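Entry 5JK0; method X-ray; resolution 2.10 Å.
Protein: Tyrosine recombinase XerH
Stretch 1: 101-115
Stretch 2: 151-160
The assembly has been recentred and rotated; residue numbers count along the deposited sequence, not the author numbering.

Stretch 1 101-115: SLKNIDEVMLAEFLS
Stretch 2 (151-160) SYIYNITLKN

The contact joins a 3-10 turn and the start of a helix to an irregular segment of the same chain; touching residues are at least 44 positions apart in sequence, and the contact buries 567 Å² counted over both sides. In stretch 1, residues 102-104 form the 3-10 segment, Ile105 and Asp106 are extended (phi/psi -74/117 and -133/-172), and a helix runs from Glu107 through Ser115 and beyond. Stretch 2 has no regular helix or strand; two residues with positive phi, Asn155 (54/49) and Leu158 (52/60), break its otherwise negative phi values. The register is fixed by two CA-CA pairs, Asp106 to Tyr154 at 7.1 Å and Glu107 to Ile156 at 5.9 Å. Both stretches advance in the same sense: Lys103 lies by Tyr152, Glu107 by Ile156 and Leu114 by Leu158.

Glu107 covers the most surface, with 87 Å² of its area under stretch 2. Its CA-to-CB bond points sideways, but chi1 of -148°, between wells, and chi2 of 162° (t) carry the carboxylate to stretch 2, where OE2 accepts three hydrogen bonds. Leu158 N donates to Glu107 OE2 at 2.4 Å and 154°, a very short bond; Thr157 N donates to Glu107 OE2 at 3.1 Å and 141°; and Thr157 OG1, with chi1 at 58° (p), donates to Glu107 OE2 at 2.6 Å. One oxygen thus gathers two successive amides and a hydroxyl. The helix start behind this residue is secured by Asp106, the N-cap, whose OD1 accepts from Met109 N at 3.0 Å and 160°, with chi1 at 51° (p).

Leu158 follows with 79 Å². Besides giving its amide to Glu107, it extends an m,t side chain (chi1 -65°, chi2 174°) across to the helix. Leu158 CD2 is 3.7 Å from Glu107 CG and 4.4 Å from Leu110 CB, while Leu158 CD1 is 4.4 Å from Leu114 CD1. The i, i+4 spacing of Leu110 and Leu114, both with CA-to-CB toward stretch 2, sets them on one helix flank. Ile156 (m,m; chi1 -54°, chi2 -64°) packs against the first turn: its CG2 lies 3.6 Å from Leu110 CD1, and its CD1 3.8 Å from Glu107 N.

Tyr154, with 74 Å² covered, anchors the 3-10 end. At chi1 -78° (m) and chi2 -84°, its hydroxyl reaches the turn, and Tyr154 OH donates to Leu102 O at 2.9 Å. Leu102 O also accepts from Ile105 N at 3.1 Å, so the tyrosine shares the acceptor of a turn bond. Ile105 O sits at the ring edge, 3.4 Å from Tyr154 CE1.

Beside it, Tyr152 (chi1 -178°, t; chi2 89°) presents a ring face to the all-trans-tailed Lys103: Lys103 CG stands 3.9 Å from the Tyr152 ring centroid, 20° off the normal, a CH-pi contact. A water hydrogen-bonded to Tyr152 OH at 2.7 Å donates to Ile105 O at 2.9 Å and Lys103 O at 3.3 Å.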

# COMPACT_ATOMS: atom_id res chain seq x y z
N SER D 101 35.55 -8.13 -13.24
CA SER D 101 35.03 -7.04 -14.06
C SER D 101 33.91 -6.27 -13.36
O SER D 101 33.21 -6.81 -12.50
CB SER D 101 34.52 -7.59 -15.40
OG SER D 101 33.89 -6.57 -16.15
N LEU D 102 33.76 -5.00 -13.73
CA LEU D 102 32.67 -4.18 -13.22
C LEU D 102 31.32 -4.71 -13.69
O LEU D 102 30.29 -4.48 -13.05
CB LEU D 102 32.83 -2.72 -13.66
CG LEU D 102 33.90 -1.88 -12.95
CD1 LEU D 102 33.91 -0.46 -13.50
CD2 LEU D 102 33.68 -1.87 -11.45
N LYS D 103 31.33 -5.41 -14.82
CA LYS D 103 30.11 -5.97 -15.39
C LYS D 103 29.55 -7.11 -14.54
O LYS D 103 28.41 -7.53 -14.73
CB LYS D 103 30.37 -6.46 -16.82
CG LYS D 103 30.73 -5.35 -17.80
CD LYS D 103 30.98 -5.90 -19.19
CE LYS D 103 31.33 -4.79 -20.17
NZ LYS D 103 31.63 -5.31 -21.53
N ASN D 104 30.36 -7.61 -13.61
CA ASN D 104 29.92 -8.66 -12.69
C ASN D 104 28.98 -8.12 -11.62
O ASN D 104 28.28 -8.88 -10.95
CB ASN D 104 31.12 -9.34 -12.04
CG ASN D 104 31.97 -10.11 -13.03
OD1 ASN D 104 33.19 -9.96 -13.08
ND2 ASN D 104 31.32 -10.95 -13.84
N ILE D 105 28.97 -6.80 -11.46
CA ILE D 105 28.08 -6.15 -10.51
C ILE D 105 26.64 -6.15 -11.02
O ILE D 105 26.35 -5.55 -12.05
CB ILE D 105 28.52 -4.70 -10.22
CG1 ILE D 105 29.94 -4.67 -9.65
CG2 ILE D 105 27.54 -4.03 -9.26
CD1 ILE D 105 30.43 -3.28 -9.30
N ASP D 106 25.75 -6.82 -10.30
CA ASP D 106 24.34 -6.85 -10.67
C ASP D 106 23.43 -6.57 -9.48
O ASP D 106 23.90 -6.22 -8.40
CB ASP D 106 23.98 -8.20 -11.31
CG ASP D 106 24.42 -9.39 -10.47
OD1 ASP D 106 24.58 -9.24 -9.24
OD2 ASP D 106 24.60 -10.48 -11.05
N GLU D 107 22.13 -6.75 -9.69
CA GLU D 107 21.13 -6.43 -8.69
C GLU D 107 21.20 -7.37 -7.49
O GLU D 107 20.93 -6.98 -6.36
CB GLU D 107 19.74 -6.46 -9.31
CG GLU D 107 18.75 -5.48 -8.70
CD GLU D 107 17.55 -5.24 -9.60
OE1 GLU D 107 17.44 -5.94 -10.63
OE2 GLU D 107 16.73 -4.36 -9.28
N VAL D 108 21.56 -8.63 -7.75
CA VAL D 108 21.69 -9.62 -6.69
C VAL D 108 22.82 -9.26 -5.74
O VAL D 108 22.67 -9.35 -4.52
CB VAL D 108 21.95 -11.03 -7.27
CG1 VAL D 108 22.26 -12.02 -6.16
CG2 VAL D 108 20.74 -11.49 -8.08
N MET D 109 23.95 -8.83 -6.30
CA MET D 109 25.10 -8.43 -5.49
C MET D 109 24.77 -7.23 -4.60
O MET D 109 25.15 -7.20 -3.43
CB MET D 109 26.30 -8.09 -6.39
CG MET D 109 27.50 -7.55 -5.63
SD MET D 109 28.83 -6.96 -6.69
CE MET D 109 29.37 -8.49 -7.45
N LEU D 110 24.05 -6.26 -5.16
CA LEU D 110 23.67 -5.07 -4.41
C LEU D 110 22.70 -5.42 -3.29
O LEU D 110 22.75 -4.84 -2.21
CB LEU D 110 23.05 -4.02 -5.34
CG LEU D 110 23.94 -3.48 -6.47
CD1 LEU D 110 23.31 -2.25 -7.11
CD2 LEU D 110 25.34 -3.16 -5.96
N ALA D 111 21.82 -6.38 -3.55
CA ALA D 111 20.86 -6.84 -2.55
C ALA D 111 21.57 -7.51 -1.38
O ALA D 111 21.18 -7.33 -0.23
CB ALA D 111 19.85 -7.78 -3.18
N GLU D 112 22.60 -8.28 -1.69
CA GLU D 112 23.38 -8.97 -0.67
C GLU D 112 24.19 -7.97 0.16
O GLU D 112 24.32 -8.12 1.37
CB GLU D 112 24.31 -10.01 -1.30
CG GLU D 112 23.58 -11.19 -1.93
CD GLU D 112 24.52 -12.26 -2.44
OE1 GLU D 112 25.75 -12.05 -2.39
OE2 GLU D 112 24.03 -13.32 -2.88
N PHE D 113 24.73 -6.95 -0.51
CA PHE D 113 25.46 -5.89 0.18
C PHE D 113 24.56 -5.17 1.18
O PHE D 113 24.97 -4.88 2.30
CB PHE D 113 26.02 -4.89 -0.83
CG PHE D 113 26.38 -3.55 -0.23
CD1 PHE D 113 27.49 -3.42 0.59
CD2 PHE D 113 25.60 -2.43 -0.49
CE1 PHE D 113 27.81 -2.19 1.14
CE2 PHE D 113 25.92 -1.20 0.06
CZ PHE D 113 27.03 -1.08 0.88
N LEU D 114 23.33 -4.89 0.76
CA LEU D 114 22.36 -4.20 1.61
C LEU D 114 22.01 -5.02 2.85
O LEU D 114 21.95 -4.48 3.96
CB LEU D 114 21.09 -3.87 0.83
CG LEU D 114 21.19 -2.73 -0.19
CD1 LEU D 114 19.88 -2.57 -0.94
CD2 LEU D 114 21.58 -1.43 0.51
N SER D 115 21.78 -6.31 2.67
CA SER D 115 21.40 -7.18 3.77
C SER D 115 22.48 -7.25 4.85
O SER D 115 22.19 -7.26 6.04
CB SER D 115 21.09 -8.59 3.26
OG SER D 115 22.24 -9.19 2.69
N SER D 151 27.18 2.13 -25.04
CA SER D 151 27.30 2.07 -23.59
C SER D 151 26.88 0.73 -22.99
O SER D 151 26.09 -0.01 -23.58
CB SER D 151 26.45 3.18 -22.95
OG SER D 151 26.78 4.45 -23.51
N TYR D 152 27.41 0.43 -21.81
CA TYR D 152 26.95 -0.70 -21.01
C TYR D 152 25.86 -0.23 -20.07
O TYR D 152 25.99 0.82 -19.43
CB TYR D 152 28.10 -1.33 -20.23
CG TYR D 152 27.71 -2.54 -19.41
CD1 TYR D 152 27.75 -3.82 -19.96
CD2 TYR D 152 27.29 -2.41 -18.09
CE1 TYR D 152 27.38 -4.93 -19.21
CE2 TYR D 152 26.92 -3.51 -17.34
CZ TYR D 152 26.97 -4.77 -17.91
OH TYR D 152 26.61 -5.87 -17.16
N ILE D 153 24.77 -0.99 -19.97
CA ILE D 153 23.64 -0.59 -19.14
C ILE D 153 23.42 -1.53 -17.96
O ILE D 153 23.20 -2.73 -18.14
CB ILE D 153 22.34 -0.52 -19.97
CG1 ILE D 153 22.55 0.33 -21.22
CG2 ILE D 153 21.20 0.02 -19.13
CD1 ILE D 153 23.02 1.73 -20.93
N TYR D 154 23.49 -0.98 -16.75
CA TYR D 154 23.23 -1.76 -15.54
C TYR D 154 21.74 -1.94 -15.31
O TYR D 154 21.27 -3.05 -15.07
CB TYR D 154 23.86 -1.08 -14.32
CG TYR D 154 25.35 -1.29 -14.20
CD1 TYR D 154 25.87 -2.45 -13.62
CD2 TYR D 154 26.25 -0.34 -14.66
CE1 TYR D 154 27.23 -2.64 -13.50
CE2 TYR D 154 27.62 -0.53 -14.55
CZ TYR D 154 28.10 -1.68 -13.97
OH TYR D 154 29.45 -1.87 -13.85
N ASN D 155 21.00 -0.83 -15.40
CA ASN D 155 19.56 -0.81 -15.18
C ASN D 155 19.17 -1.42 -13.83
O ASN D 155 18.29 -2.28 -13.75
CB ASN D 155 18.83 -1.54 -16.32
CG ASN D 155 17.34 -1.27 -16.33
OD1 ASN D 155 16.87 -0.30 -15.74
ND2 ASN D 155 16.59 -2.14 -17.00
N ILE D 156 19.85 -0.98 -12.78
CA ILE D 156 19.53 -1.43 -11.43
C ILE D 156 18.25 -0.74 -10.95
O ILE D 156 18.14 0.48 -11.02
CB ILE D 156 20.67 -1.13 -10.45
CG1 ILE D 156 21.99 -1.72 -10.95
CG2 ILE D 156 20.33 -1.66 -9.06
CD1 ILE D 156 21.98 -3.23 -11.04
N THR D 157 17.30 -1.53 -10.48
CA THR D 157 16.02 -0.99 -10.04
C THR D 157 15.79 -1.18 -8.55
O THR D 157 15.29 -0.27 -7.88
CB THR D 157 14.85 -1.63 -10.82
OG1 THR D 157 14.87 -3.05 -10.62
CG2 THR D 157 14.96 -1.33 -12.30
N LEU D 158 16.16 -2.35 -8.04
CA LEU D 158 15.95 -2.70 -6.63
C LEU D 158 14.50 -2.48 -6.22
O LEU D 158 14.21 -1.69 -5.32
CB LEU D 158 16.89 -1.89 -5.73
CG LEU D 158 18.39 -2.16 -5.90
CD1 LEU D 158 19.20 -1.20 -5.04
CD2 LEU D 158 18.72 -3.60 -5.54
N LYS D 159 13.59 -3.18 -6.90
CA LYS D 159 12.15 -3.01 -6.70
C LYS D 159 11.74 -3.21 -5.24
O LYS D 159 10.74 -2.64 -4.79
CB LYS D 159 11.38 -3.97 -7.60
N ASN D 160 12.49 -4.03 -4.51
CA ASN D 160 12.26 -4.20 -3.09
C ASN D 160 12.56 -2.90 -2.35
O ASN D 160 13.67 -2.38 -2.43
CB ASN D 160 13.11 -5.35 -2.53
O HOH W 1 25.44 -6.20 -14.73